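Beta-fructofuranosidase (Bifidobacterium adolescentis, PDB 6NOB) probably hydrolyses sucrose and related beta-fructofuranosides, releasing fructose from their non-reducing ends, as a glycoside hydrolase of family 32. Local coordinates at residues Tyr78-Cys82 with Asp83-Asp87; Ala104-Leu108 with Glu109-Asn113; Leu478-Asp482 with Gly483-Ser487. One frame throughout, in Å; residues are numbered along the deposited sequence.

Interaction 1 (Tyr78-Cys82 with Asp83-Asp87); sequences YLSEC and DDLLD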
loop_
_atom_site.group_PDB
_atom_site.type_symbol
_atom_site.label_atom_id
_atom_site.label_comp_id
_atom_site.label_asym_id
_atom_site.label_seq_id
_atom_site.Cartn_x
_atom_site.Cartn_y
_atom_site.Cartn_z
ATOM N N TYR A 78 -4.129 -20.665 8.207
ATOM C CA TYR A 78 -5.461 -20.227 8.599
ATOM C C TYR A 78 -6.476 -21.311 8.266
ATOM O O TYR A 78 -6.251 -22.139 7.378
ATOM C CB TYR A 78 -5.851 -18.911 7.909
ATOM C CG TYR A 78 -5.639 -18.890 6.410
ATOM C CD1 TYR A 78 -6.575 -19.449 5.549
ATOM C CD2 TYR A 78 -4.516 -18.290 5.854
ATOM C CE1 TYR A 78 -6.395 -19.425 4.179
ATOM C CE2 TYR A 78 -4.323 -18.262 4.481
ATOM C CZ TYR A 78 -5.269 -18.831 3.649
ATOM O OH TYR A 78 -5.093 -18.808 2.285
ATOM N N LEU A 79 -7.588 -21.296 9.000
ATOM C CA LEU A 79 -8.773 -22.067 8.653
ATOM C C LEU A 79 -9.629 -21.266 7.682
ATOM O O LEU A 79 -9.711 -20.039 7.769
ATOM C CB LEU A 79 -9.594 -22.403 9.900
ATOM C CG LEU A 79 -9.047 -23.454 10.865
ATOM C CD1 LEU A 79 -9.834 -23.428 12.165
ATOM C CD2 LEU A 79 -9.091 -24.838 10.234
ATOM N N SER A 80 -10.279 -21.969 6.755
ATOM C CA SER A 80 -11.052 -21.300 5.719
ATOM C C SER A 80 -12.192 -22.210 5.272
ATOM O O SER A 80 -12.390 -23.306 5.806
ATOM C CB SER A 80 -10.150 -20.897 4.545
ATOM O OG SER A 80 -10.904 -20.335 3.486
ATOM N N GLU A 81 -12.957 -21.724 4.290
ATOM C CA GLU A 81 -14.059 -22.464 3.670
ATOM C C GLU A 81 -15.182 -22.763 4.664
ATOM O O GLU A 81 -15.773 -23.844 4.655
ATOM C CB GLU A 81 -13.566 -23.749 3.004
ATOM C CG GLU A 81 -12.703 -23.500 1.778
ATOM C CD GLU A 81 -13.355 -22.556 0.784
ATOM O OE1 GLU A 81 -12.665 -21.635 0.298
ATOM O OE2 GLU A 81 -14.555 -22.733 0.487
ATOM N N CYS A 82 -15.485 -21.795 5.517
ATOM C CA CYS A 82 -16.685 -21.849 6.332
ATOM C C CYS A 82 -17.885 -21.354 5.525
ATOM O O CYS A 82 -17.763 -20.940 4.370
ATOM C CB CYS A 82 -16.483 -21.031 7.608
ATOM S SG CYS A 82 -16.361 -19.251 7.343
ATOM N N ASP A 83 -19.067 -21.437 6.131
ATOM C CA ASP A 83 -20.234 -20.799 5.543
ATOM C C ASP A 83 -20.071 -19.287 5.617
ATOM O O ASP A 83 -19.582 -18.750 6.615
ATOM C CB ASP A 83 -21.512 -21.231 6.264
ATOM C CG ASP A 83 -21.926 -22.651 5.926
ATOM O OD1 ASP A 83 -21.347 -23.231 4.985
ATOM O OD2 ASP A 83 -22.834 -23.184 6.605
ATOM N N ASP A 84 -20.462 -18.603 4.541
ATOM C CA ASP A 84 -20.425 -17.143 4.470
ATOM C C ASP A 84 -19.015 -16.620 4.755
ATOM O O ASP A 84 -18.776 -15.849 5.687
ATOM C CB ASP A 84 -21.454 -16.530 5.426
ATOM C CG ASP A 84 -22.867 -17.001 5.136
ATOM O OD1 ASP A 84 -23.312 -16.875 3.977
ATOM O OD2 ASP A 84 -23.529 -17.511 6.065
ATOM N N LEU A 85 -18.075 -17.071 3.920
ATOM C CA LEU A 85 -16.674 -16.710 4.104
ATOM C C LEU A 85 -16.465 -15.203 4.027
ATOM O O LEU A 85 -15.616 -14.657 4.742
ATOM C CB LEU A 85 -15.825 -17.428 3.055
ATOM C CG LEU A 85 -14.312 -17.497 3.238
ATOM C CD1 LEU A 85 -13.960 -17.908 4.656
ATOM C CD2 LEU A 85 -13.726 -18.473 2.232
ATOM N N LEU A 86 -17.237 -14.515 3.181
ATOM C CA LEU A 86 -17.091 -13.070 3.037
ATOM C C LEU A 86 -17.421 -12.332 4.327
ATOM O O LEU A 86 -16.881 -11.248 4.579
ATOM C CB LEU A 86 -17.993 -12.564 1.916
ATOM C CG LEU A 86 -17.442 -12.539 0.497
ATOM C CD1 LEU A 86 -18.524 -12.027 -0.433
ATOM C CD2 LEU A 86 -16.198 -11.669 0.415
ATOM N N ASP A 87 -18.316 -12.885 5.144
ATOM C CA ASP A 87 -18.719 -12.235 6.384
ATOM C C ASP A 87 -17.924 -12.719 7.587
ATOM O O ASP A 87 -17.636 -11.926 8.491
ATOM C CB ASP A 87 -20.211 -12.461 6.637
ATOM C CG ASP A 87 -21.084 -11.868 5.547
ATOM O OD1 ASP A 87 -20.831 -10.714 5.138
ATOM O OD2 ASP A 87 -22.022 -12.561 5.098
#

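Interaction 2 (Ala104-Leu108 with Glu109-Asn113); sequences AQPTL and EQIYN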
loop_
_atom_site.group_PDB
_atom_site.type_symbol
_atom_site.label_atom_id
_atom_site.label_comp_id
_atom_site.label_asym_id
_atom_site.label_seq_id
_atom_site.Cartn_x
_atom_site.Cartn_y
_atom_site.Cartn_z
ATOM N N ALA A 104 -1.828 -21.878 19.325
ATOM C CA ALA A 104 -2.105 -22.390 17.987
ATOM C C ALA A 104 -3.155 -21.547 17.272
ATOM O O ALA A 104 -3.069 -21.334 16.056
ATOM C CB ALA A 104 -2.549 -23.851 18.065
ATOM N N GLN A 105 -4.149 -21.052 18.008
ATOM C CA GLN A 105 -5.243 -20.260 17.444
ATOM C C GLN A 105 -5.396 -18.988 18.261
ATOM O O GLN A 105 -6.278 -18.892 19.128
ATOM C CB GLN A 105 -6.539 -21.070 17.406
ATOM C CG GLN A 105 -6.472 -22.270 16.473
ATOM C CD GLN A 105 -7.653 -23.208 16.631
ATOM O OE1 GLN A 105 -7.740 -23.952 17.607
ATOM N NE2 GLN A 105 -8.563 -23.184 15.662
ATOM N N PRO A 106 -4.561 -17.982 18.015
ATOM C CA PRO A 106 -4.626 -16.749 18.799
ATOM C C PRO A 106 -5.808 -15.878 18.403
ATOM O O PRO A 106 -6.209 -15.816 17.238
ATOM C CB PRO A 106 -3.301 -16.054 18.470
ATOM C CG PRO A 106 -2.993 -16.508 17.081
ATOM C CD PRO A 106 -3.495 -17.932 16.993
ATOM N N THR A 107 -6.362 -15.195 19.402
ATOM C CA THR A 107 -7.442 -14.251 19.169
ATOM C C THR A 107 -6.920 -13.011 18.447
ATOM O O THR A 107 -5.713 -12.775 18.348
ATOM C CB THR A 107 -8.094 -13.837 20.488
ATOM O OG1 THR A 107 -7.122 -13.182 21.314
ATOM C CG2 THR A 107 -8.652 -15.049 21.224
ATOM N N LEU A 108 -7.858 -12.206 17.941
ATOM C CA LEU A 108 -7.484 -10.933 17.331
ATOM C C LEU A 108 -6.769 -10.039 18.334
ATOM O O LEU A 108 -5.822 -9.327 17.980
ATOM C CB LEU A 108 -8.723 -10.231 16.774
ATOM C CG LEU A 108 -9.282 -10.751 15.447
ATOM C CD1 LEU A 108 -10.579 -10.038 15.096
ATOM C CD2 LEU A 108 -8.260 -10.600 14.325
ATOM N N GLU A 109 -7.214 -10.062 19.594
ATOM C CA GLU A 109 -6.520 -9.320 20.640
ATOM C C GLU A 109 -5.075 -9.785 20.769
ATOM O O GLU A 109 -4.154 -8.964 20.847
ATOM C CB GLU A 109 -7.263 -9.476 21.969
ATOM C CG GLU A 109 -6.993 -8.377 22.989
ATOM C CD GLU A 109 -5.721 -8.615 23.783
ATOM O OE1 GLU A 109 -5.390 -9.791 24.048
ATOM O OE2 GLU A 109 -5.054 -7.625 24.150
ATOM N N GLN A 110 -4.856 -11.102 20.765
ATOM C CA GLN A 110 -3.503 -11.630 20.890
ATOM C C GLN A 110 -2.656 -11.323 19.659
ATOM O O GLN A 110 -1.435 -11.173 19.773
ATOM C CB GLN A 110 -3.552 -13.138 21.142
ATOM C CG GLN A 110 -4.065 -13.517 22.522
ATOM C CD GLN A 110 -4.306 -15.009 22.675
ATOM O OE1 GLN A 110 -4.948 -15.637 21.832
ATOM N NE2 GLN A 110 -3.795 -15.582 23.759
ATOM N N ILE A 111 -3.277 -11.215 18.485
ATOM C CA ILE A 111 -2.509 -11.004 17.263
ATOM C C ILE A 111 -2.069 -9.549 17.132
ATOM O O ILE A 111 -0.926 -9.269 16.755
ATOM C CB ILE A 111 -3.323 -11.462 16.037
ATOM C CG1 ILE A 111 -3.520 -12.980 16.060
ATOM C CG2 ILE A 111 -2.637 -11.037 14.741
ATOM C CD1 ILE A 111 -4.337 -13.511 14.903
ATOM N N TYR A 112 -2.952 -8.600 17.454
ATOM C CA TYR A 112 -2.718 -7.203 17.117
ATOM C C TYR A 112 -2.376 -6.306 18.297
ATOM O O TYR A 112 -1.732 -5.273 18.092
ATOM C CB TYR A 112 -3.944 -6.621 16.398
ATOM C CG TYR A 112 -4.114 -7.144 14.990
ATOM C CD1 TYR A 112 -3.415 -6.580 13.932
ATOM C CD2 TYR A 112 -4.969 -8.204 14.721
ATOM C CE1 TYR A 112 -3.564 -7.054 12.645
ATOM C CE2 TYR A 112 -5.126 -8.686 13.435
ATOM C CZ TYR A 112 -4.421 -8.107 12.401
ATOM O OH TYR A 112 -4.572 -8.582 11.118
ATOM N N ASN A 113 -2.788 -6.652 19.515
ATOM C CA ASN A 113 -2.533 -5.792 20.674
ATOM C C ASN A 113 -1.138 -6.081 21.236
ATOM O O ASN A 113 -0.962 -6.673 22.301
ATOM C CB ASN A 113 -3.619 -5.983 21.725
ATOM C CG ASN A 113 -3.469 -5.032 22.893
ATOM O OD1 ASN A 113 -3.052 -3.885 22.726
ATOM N ND2 ASN A 113 -3.806 -5.505 24.089
#

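Interaction 3 (Leu478-Asp482 with Gly483-Ser487); sequences LHVRD and GRLYS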
loop_
_atom_site.group_PDB
_atom_site.type_symbol
_atom_site.label_atom_id
_atom_site.label_comp_id
_atom_site.label_asym_id
_atom_site.label_seq_id
_atom_site.Cartn_x
_atom_site.Cartn_y
_atom_site.Cartn_z
ATOM N N LEU A 478 -10.087 12.109 -2.344
ATOM C CA LEU A 478 -9.354 13.030 -3.201
ATOM C C LEU A 478 -10.297 14.026 -3.861
ATOM O O LEU A 478 -11.385 13.662 -4.319
ATOM C CB LEU A 478 -8.574 12.271 -4.278
ATOM C CG LEU A 478 -7.499 11.310 -3.771
ATOM C CD1 LEU A 478 -6.722 10.717 -4.937
ATOM C CD2 LEU A 478 -6.568 12.019 -2.804
ATOM N N HIS A 479 -9.863 15.284 -3.909
ATOM C CA HIS A 479 -10.528 16.326 -4.674
ATOM C C HIS A 479 -9.465 17.226 -5.290
ATOM O O HIS A 479 -8.314 17.253 -4.847
ATOM C CB HIS A 479 -11.493 17.151 -3.806
ATOM C CG HIS A 479 -12.815 16.487 -3.579
ATOM N ND1 HIS A 479 -13.817 16.480 -4.528
ATOM C CD2 HIS A 479 -13.301 15.808 -2.512
ATOM C CE1 HIS A 479 -14.860 15.820 -4.058
ATOM N NE2 HIS A 479 -14.573 15.402 -2.836
ATOM N N VAL A 480 -9.856 17.958 -6.329
ATOM C CA VAL A 480 -8.998 18.961 -6.952
ATOM C C VAL A 480 -9.647 20.321 -6.743
ATOM O O VAL A 480 -10.752 20.572 -7.240
ATOM C CB VAL A 480 -8.766 18.685 -8.445
ATOM C CG1 VAL A 480 -8.205 19.925 -9.130
ATOM C CG2 VAL A 480 -7.820 17.506 -8.623
ATOM N N ARG A 481 -8.966 21.190 -6.001
ATOM C CA ARG A 481 -9.448 22.532 -5.702
ATOM C C ARG A 481 -8.425 23.537 -6.205
ATOM O O ARG A 481 -7.268 23.523 -5.766
ATOM C CB ARG A 481 -9.692 22.707 -4.201
ATOM C CG ARG A 481 -10.535 21.602 -3.584
ATOM C CD ARG A 481 -10.956 21.944 -2.166
ATOM N NE ARG A 481 -11.083 20.747 -1.340
ATOM C CZ ARG A 481 -12.187 20.011 -1.256
ATOM N NH1 ARG A 481 -12.209 18.933 -0.481
ATOM N NH2 ARG A 481 -13.268 20.350 -1.945
ATOM N N ASP A 482 -8.852 24.404 -7.123
ATOM C CA ASP A 482 -7.976 25.395 -7.746
ATOM C C ASP A 482 -6.767 24.722 -8.396
ATOM O O ASP A 482 -5.622 25.160 -8.255
ATOM C CB ASP A 482 -7.546 26.458 -6.734
ATOM C CG ASP A 482 -8.708 27.311 -6.261
ATOM O OD1 ASP A 482 -8.902 27.431 -5.032
ATOM O OD2 ASP A 482 -9.430 27.857 -7.122
ATOM N N GLY A 483 -7.038 23.633 -9.116
ATOM C CA GLY A 483 -6.017 22.941 -9.876
ATOM C C GLY A 483 -5.013 22.158 -9.064
ATOM O O GLY A 483 -3.996 21.730 -9.617
ATOM N N ARG A 484 -5.259 21.948 -7.773
ATOM C CA ARG A 484 -4.335 21.219 -6.918
ATOM C C ARG A 484 -5.065 20.084 -6.217
ATOM O O ARG A 484 -6.246 20.195 -5.876
ATOM C CB ARG A 484 -3.680 22.140 -5.884
ATOM C CG ARG A 484 -3.019 23.362 -6.489
ATOM C CD ARG A 484 -1.973 23.945 -5.556
ATOM N NE ARG A 484 -0.617 23.716 -6.047
ATOM C CZ ARG A 484 0.276 22.941 -5.442
ATOM N NH1 ARG A 484 -0.038 22.314 -4.313
ATOM N NH2 ARG A 484 1.487 22.795 -5.968
ATOM N N LEU A 485 -4.341 18.991 -5.997
ATOM C CA LEU A 485 -4.913 17.811 -5.369
ATOM C C LEU A 485 -5.058 18.025 -3.868
ATOM O O LEU A 485 -4.119 18.464 -3.196
ATOM C CB LEU A 485 -4.046 16.583 -5.645
ATOM C CG LEU A 485 -4.642 15.235 -5.228
ATOM C CD1 LEU A 485 -5.892 14.921 -6.042
ATOM C CD2 LEU A 485 -3.621 14.122 -5.361
ATOM N N TYR A 486 -6.241 17.719 -3.350
ATOM C CA TYR A 486 -6.512 17.700 -1.924
ATOM C C TYR A 486 -6.756 16.262 -1.485
ATOM O O TYR A 486 -7.247 15.436 -2.259
ATOM C CB TYR A 486 -7.731 18.559 -1.581
ATOM C CG TYR A 486 -7.434 20.019 -1.322
ATOM C CD1 TYR A 486 -6.779 20.798 -2.270
ATOM C CD2 TYR A 486 -7.840 20.627 -0.140
ATOM C CE1 TYR A 486 -6.521 22.139 -2.037
ATOM C CE2 TYR A 486 -7.592 21.967 0.100
ATOM C CZ TYR A 486 -6.932 22.717 -0.850
ATOM O OH TYR A 486 -6.684 24.049 -0.607
ATOM N N SER A 487 -6.402 15.967 -0.239
ATOM C CA SER A 487 -6.608 14.639 0.317
ATOM C C SER A 487 -6.966 14.770 1.787
ATOM O O SER A 487 -6.403 15.607 2.498
ATOM C CB SER A 487 -5.369 13.750 0.149
ATOM O OG SER A 487 -4.345 14.138 1.044
#

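Interaction 1 (Tyr78-Cys82 with Asp83-Asp87)
The carboxylate of Glu-81 meets Leu-85 through one oxygen, OE1 lying 3.9 Å from CD2, while the ring of Tyr-78, farther back on the strand, has Ser-80 CB at its edge and in its plane. Leu-85 packs into the bend against Ser-80, Glu-81 and Cys-82. With CG anti to the backbone N (chi1 -165°), its fork reaches back over the bend. The CD2 branch sits 3.6 Å from Ser-80 OG, and the CD1 branch lies against sulfur, 3.8 Å from Cys-82 SG. CD2 faces mainly the oxygens of Ser-80 and Glu-81, CD1 mainly the sulfur. Past the strand the chain runs on through Glu-81 and Cys-82 and turns back at Asp-83 and Asp-84, the latter with positive phi, into the short helix, where the Asp-87 N to Asp-84 O bond of 3.0 Å closes the first turn. Asp-84 holds the N-cap position, but its side chain makes no capping bond. Glu-81 OE1 is hydrogen-bonded to His-248 NE2, Asp-83 forms a salt bridge with Arg-15, and Asp-87 one with Arg-141. No clear hydrogen bond joins the two halves: across the corner itself the contact is van der Waals, centred on Leu-85, while Arg-15 bonds Glu-81 O and Asp-83 from outside and the carboxylates of Glu-81, Asp-83 and Asp-87 pair with other parts of the chain.

Interaction 2 (Ala104-Leu108 with Glu109-Asn113)
Thr-107 and Gln-110 grip each other by two reciprocal hydrogen bonds. The backbone N of Thr-107 gives its hydrogen to Gln-110 OE1 at 2.8 Å, nearly straight at 164°, meeting a lone pair in the plane of the amide. In return Gln-110 N donates to Thr-107 OG1 at 3.1 Å. The hydroxyl also makes a weak bond to Gln-110 OE1, so that oxygen holds both a backbone and a side-chain donor of one residue. The glutamine can reach back because its CG stands beside its own backbone N (chi1 -71°) and the chain then runs extended, bringing OE1 back to the N-H of Thr-107; Thr-107 OG1, set between its N and carbonyl carbon, is turned to the N-H of Gln-110. Main-chain bonds follow, Ile-111 N to Thr-107 O at 2.9 Å and Tyr-112 N to Leu-108 O at 3.0 Å. Farther out, Pro-106 lays the CG of its ring on Ile-111 CG1, 3.7 Å away. Leu-108 and Tyr-112 run side by side in the same direction, with Leu-108 CD2 3.8 Å from Tyr-112 CE2. The tyrosine ring has Leu-108 O at its edge, in plane, and Ile-111 CG2 over one face, offset toward the rim. Trp-636 stacks on this ring as well, and Tyr-112 OH is hydrogen-bonded to Glu-123 O. The exchange between N-cap and third helical residue is a capping box, and Pro-106 against Ile-111, the residues flanking it, fits a hydrophobic staple; together they begin the short helix 108-112.

Interaction 3 (Leu478-Asp482 with Gly483-Ser487)
Arg-481 lies across the ring of Tyr-486, its chain running over the face from the CD1-CE1 side to CD2. CB lies 3.9 Å from Tyr-486 CE1, and CG follows above CD1. CD stands over the middle of the ring, 4.0 Å from the centroid and only 11° off the normal, a CH-pi contact. A bend at chi3 (-149°) then carries NE on over the same face toward the opposite rim, 3.5 Å from Tyr-486 CD2. The guanidinium is turned almost perpendicular to the ring, 85° between planes, so CD2 meets its edge while His-479 CB covers part of one face. With an alanine in place of Tyr-486, the aliphatic part of Arg-481 would probably lose the face it lies on, and the guanidinium, held then mainly by His-479 CB, is likely to turn more freely. The backbones are tied at His-479 and Tyr-486, a hydrogen-bonded antiparallel pair in which Tyr-486 N to His-479 O is short, 2.6 Å, and nearly straight. A type I' turn at Asp-482 and Gly-483 reverses the chain. On the other face Leu-485 CD1 lies 4.1 Å from Val-480 CG2, and Leu-478 CD2 touches Ser-487 CB at 3.6 Å. That face turns to neighbouring strands: Val-480 packs on strand 385-396, Leu-485 on Trp-407 of strand 405-415, and Leu-478 on Val-450 of strand 448-454. From the face of Tyr-486, His-479 is hydrogen-bonded to Asp-383, between strands 377-382 and 385-396, and Arg-484 forms a salt bridge with Asp-427 of strand 418-428, polar ties beside the apolar packing.

In the fold
From the N terminus, interaction 1 comes first, turning the chain at the end of strand 72-80, where the N-terminal sheets lead into helix 85-88. Interaction 2 follows in series and starts helix 108-112, ahead of the propeller strands expected of this family; the two lie 18 Å apart between centres and touch where Leu-79 CD1 packs on Gln-105 NE2, 3.7 Å away. Interaction 3 closes a hairpin far along the chain, about 40 Å between centres from either. Its strand 468-481 runs parallel to strand 127-138, joining late and early parts of the propeller. Each contact is local (a strand-to-helix corner, a helix cap and a hairpin), and none nests within or crosses another.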